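Local structure of RNA-dependent RNA polymerase (Toscana virus, 6QW0) at residues Phe191-Arg194 with Leu195-Ile199. The protein probably cleaves host mRNAs through the manganese-binding cap-snatching endonuclease domain of the viral L protein, supplying capped primers for viral transcription. Residues are numbered along the deposited sequence; the frame is centred on the assembly and turned at random.
With SO4 (sulfate ion), chain E.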
ATOM      1  N   PHE A 191      -8.856   5.735   8.346  1.00 19.78           N
ATOM      2  CA  PHE A 191     -10.316   5.748   8.199  1.00 20.11           C
ATOM      3  C   PHE A 191     -10.804   4.581   7.338  1.00 23.37           C
ATOM      4  O   PHE A 191     -11.776   3.897   7.679  1.00 24.23           O
ATOM      5  CB  PHE A 191     -10.751   7.087   7.607  1.00 22.40           C
ATOM      6  CG  PHE A 191     -12.239   7.300   7.605  1.00 20.56           C
ATOM      7  CD1 PHE A 191     -13.010   6.868   6.534  1.00 23.93           C
ATOM      8  CD2 PHE A 191     -12.867   7.941   8.662  1.00 24.33           C
ATOM      9  CE1 PHE A 191     -14.379   7.065   6.510  1.00 23.77           C
ATOM     10  CE2 PHE A 191     -14.244   8.143   8.646  1.00 24.67           C
ATOM     11  CZ  PHE A 191     -14.998   7.710   7.576  1.00 25.05           C
ATOM     12  N   ARG A 192     -10.148   4.345   6.198  1.00 20.93           N
ATOM     13  CA  ARG A 192     -10.541   3.239   5.330  1.00 22.15           C
ATOM     14  C   ARG A 192     -10.296   1.887   5.995  1.00 20.90           C
ATOM     15  O   ARG A 192     -11.079   0.948   5.796  1.00 23.15           O
ATOM     16  CB  ARG A 192      -9.779   3.325   3.995  1.00 22.93           C
ATOM     17  CG  ARG A 192     -10.165   4.537   3.141  1.00 25.13           C
ATOM     18  CD  ARG A 192      -9.405   4.551   1.778  1.00 21.61           C
ATOM     19  NE  ARG A 192      -9.715   3.381   0.962  1.00 23.22           N
ATOM     20  CZ  ARG A 192     -10.459   3.398  -0.142  1.00 23.50           C
ATOM     21  NH1 ARG A 192     -10.976   4.538  -0.592  1.00 23.64           N
ATOM     22  NH2 ARG A 192     -10.696   2.270  -0.793  1.00 24.55           N
ATOM     23  N   PHE A 193      -9.205   1.764   6.769  1.00 21.89           N
ATOM     24  CA  PHE A 193      -8.916   0.517   7.475  1.00 21.09           C
ATOM     25  C   PHE A 193      -9.997   0.220   8.506  1.00 22.63           C
ATOM     26  O   PHE A 193     -10.474  -0.916   8.602  1.00 24.50           O
ATOM     27  CB  PHE A 193      -7.532   0.590   8.142  1.00 21.70           C
ATOM     28  CG  PHE A 193      -7.123  -0.658   8.884  1.00 24.66           C
ATOM     29  CD1 PHE A 193      -7.122  -1.900   8.258  1.00 22.54           C
ATOM     30  CD2 PHE A 193      -6.689  -0.580  10.204  1.00 27.07           C
ATOM     31  CE1 PHE A 193      -6.722  -3.042   8.938  1.00 23.30           C
ATOM     32  CE2 PHE A 193      -6.278  -1.722  10.888  1.00 27.41           C
ATOM     33  CZ  PHE A 193      -6.293  -2.947  10.260  1.00 28.27           C
ATOM     34  N   ARG A 194     -10.405   1.236   9.265  1.00 24.07           N
ATOM     35  CA  ARG A 194     -11.427   1.027  10.287  1.00 24.71           C
ATOM     36  C   ARG A 194     -12.735   0.572   9.657  1.00 26.29           C
ATOM     37  O   ARG A 194     -13.397  -0.345  10.163  1.00 24.69           O
ATOM     38  CB  ARG A 194     -11.638   2.308  11.084  1.00 23.46           C
ATOM     39  CG  ARG A 194     -10.441   2.694  11.946  1.00 25.69           C
ATOM     40  CD  ARG A 194     -10.717   3.997  12.655  1.00 26.24           C
ATOM     41  NE  ARG A 194      -9.675   4.333  13.615  1.00 24.74           N
ATOM     42  CZ  ARG A 194      -9.737   5.374  14.437  1.00 28.50           C
ATOM     43  NH1 ARG A 194     -10.795   6.183  14.414  1.00 31.75           N
ATOM     44  NH2 ARG A 194      -8.741   5.610  15.280  1.00 28.38           N
ATOM     45  N   LEU A 195     -13.112   1.189   8.540  1.00 23.96           N
ATOM     46  CA  LEU A 195     -14.338   0.794   7.861  1.00 23.83           C
ATOM     47  C   LEU A 195     -14.212  -0.610   7.288  1.00 23.77           C
ATOM     48  O   LEU A 195     -15.163  -1.402   7.339  1.00 26.59           O
ATOM     49  CB  LEU A 195     -14.669   1.806   6.765  1.00 24.74           C
ATOM     50  CG  LEU A 195     -15.921   1.474   5.959  1.00 26.34           C
ATOM     51  CD1 LEU A 195     -17.146   1.435   6.885  1.00 26.31           C
ATOM     52  CD2 LEU A 195     -16.110   2.492   4.848  1.00 26.03           C
ATOM     53  N   ALA A 196     -13.034  -0.939   6.746  1.00 23.26           N
ATOM     54  CA  ALA A 196     -12.811  -2.275   6.208  1.00 24.86           C
ATOM     55  C   ALA A 196     -12.936  -3.336   7.289  1.00 28.02           C
ATOM     56  O   ALA A 196     -13.481  -4.419   7.039  1.00 27.26           O
ATOM     57  CB  ALA A 196     -11.443  -2.345   5.533  1.00 24.12           C
ATOM     58  N   ARG A 197     -12.449  -3.041   8.501  1.00 24.86           N
ATOM     59  CA  ARG A 197     -12.599  -3.981   9.608  1.00 26.99           C
ATOM     60  C   ARG A 197     -14.066  -4.178   9.967  1.00 26.76           C
ATOM     61  O   ARG A 197     -14.492  -5.304  10.251  1.00 29.30           O
ATOM     62  CB  ARG A 197     -11.827  -3.490  10.829  1.00 25.40           C
ATOM     63  CG  ARG A 197     -10.319  -3.641  10.702  1.00 24.22           C
ATOM     64  CD  ARG A 197      -9.593  -2.856  11.770  1.00 31.03           C
ATOM     65  NE  ARG A 197      -9.979  -3.246  13.126  1.00 35.38           N
ATOM     66  CZ  ARG A 197      -9.140  -3.268  14.160  1.00 43.45           C
ATOM     67  NH1 ARG A 197      -7.866  -2.939  13.994  1.00 35.15           N
ATOM     68  NH2 ARG A 197      -9.573  -3.621  15.364  1.00 46.26           N
ATOM     69  N   ASP A 198     -14.848  -3.094   9.979  1.00 25.78           N
ATOM     70  CA  ASP A 198     -16.277  -3.213  10.276  1.00 27.14           C
ATOM     71  C   ASP A 198     -16.970  -4.085   9.239  1.00 30.06           C
ATOM     72  O   ASP A 198     -17.762  -4.973   9.580  1.00 29.41           O
ATOM     73  CB  ASP A 198     -16.933  -1.833  10.321  1.00 27.77           C
ATOM     74  CG  ASP A 198     -16.614  -1.054  11.591  1.00 36.18           C
ATOM     75  OD1 ASP A 198     -16.207  -1.663  12.604  1.00 36.15           O
ATOM     76  OD2 ASP A 198     -16.780   0.187  11.572  1.00 38.37           O
ATOM     77  N   ILE A 199     -16.682  -3.839   7.959  1.00 26.40           N
ATOM     78  CA  ILE A 199     -17.319  -4.601   6.889  1.00 27.14           C
ATOM     79  C   ILE A 199     -16.872  -6.051   6.937  1.00 30.16           C
ATOM     80  O   ILE A 199     -17.683  -6.973   6.795  1.00 30.27           O
ATOM     81  CB  ILE A 199     -17.011  -3.957   5.523  1.00 26.58           C
ATOM     82  CG1 ILE A 199     -17.692  -2.593   5.415  1.00 28.41           C
ATOM     83  CG2 ILE A 199     -17.440  -4.874   4.375  1.00 32.66           C
ATOM     84  CD1 ILE A 199     -17.214  -1.770   4.227  1.00 28.87           C
TER
HETATM   85  S   SO4 E 303      -8.202   9.180  16.446  1.00 42.63           S
HETATM   86  O1  SO4 E 303      -8.872  10.466  16.561  1.00 46.70           O
HETATM   87  O2  SO4 E 303      -9.129   8.102  16.778  1.00 48.29           O
HETATM   88  O3  SO4 E 303      -7.057   9.150  17.359  1.00 51.66           O
HETATM   89  O4  SO4 E 303      -7.745   9.026  15.073  1.00 34.43           O
HETATM   90  O   HOH W   1     -13.675  -0.585  12.948  1.00 32.63           O
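Arg197 reaches back to the ring of Phe193, one turn earlier in helix 183-203, and lays its CD over one face. Its CB sits close to two carbonyl oxygens of the preceding turn, Phe193 O and Arg194 O. CG packs on Phe193 O at 3.4 Å and begins to reach the ring at CE1. CD makes the main contact. It stands offset toward the rim, 3.8 Å from the centroid of Phe193, and forms a CH-pi interaction. The chain then bends at chi3 (58°), which turns the guanidinium past the rim. There NH1 is 3.7 Å from Phe193 CE2. The guanidinium plane stands 83° from the ring plane, so the group meets the ring with its edge and does not stack flat on it. The Phe193 ring is placed for this by CG lying anti to the backbone N. Its side chain also touches Thr82 of helix 77-82.

Arg194 instead runs extended away from the turn. Its NH2 donates to O2 of a sulfate ion at 2.9 Å in a nearly straight bond (166°), and NH1 adds a weak one to the same oxygen. Arg194 NE bonds to Phe172 O, and the guanidinium makes a cation-pi contact with Phe172. Ser26 OG and the backbone N atoms of Ile28 and Tyr29 also bond to the sulfate, which probably came from the crystallisation liquor.

The backbone is regular alpha-helix. Arg194 O accepts from Asp198 N at 3.1 Å and also takes a bond from a water, which donates weakly to Asp198 OD1 as well. The two arginines thus differ in chemistry. Arg197 makes an apolar CH-pi contact through CD. Arg194 makes a polar grip, in which charge attraction probably adds to the NH2 bond. The sulfate implies only that this site can hold an anion in the crystal.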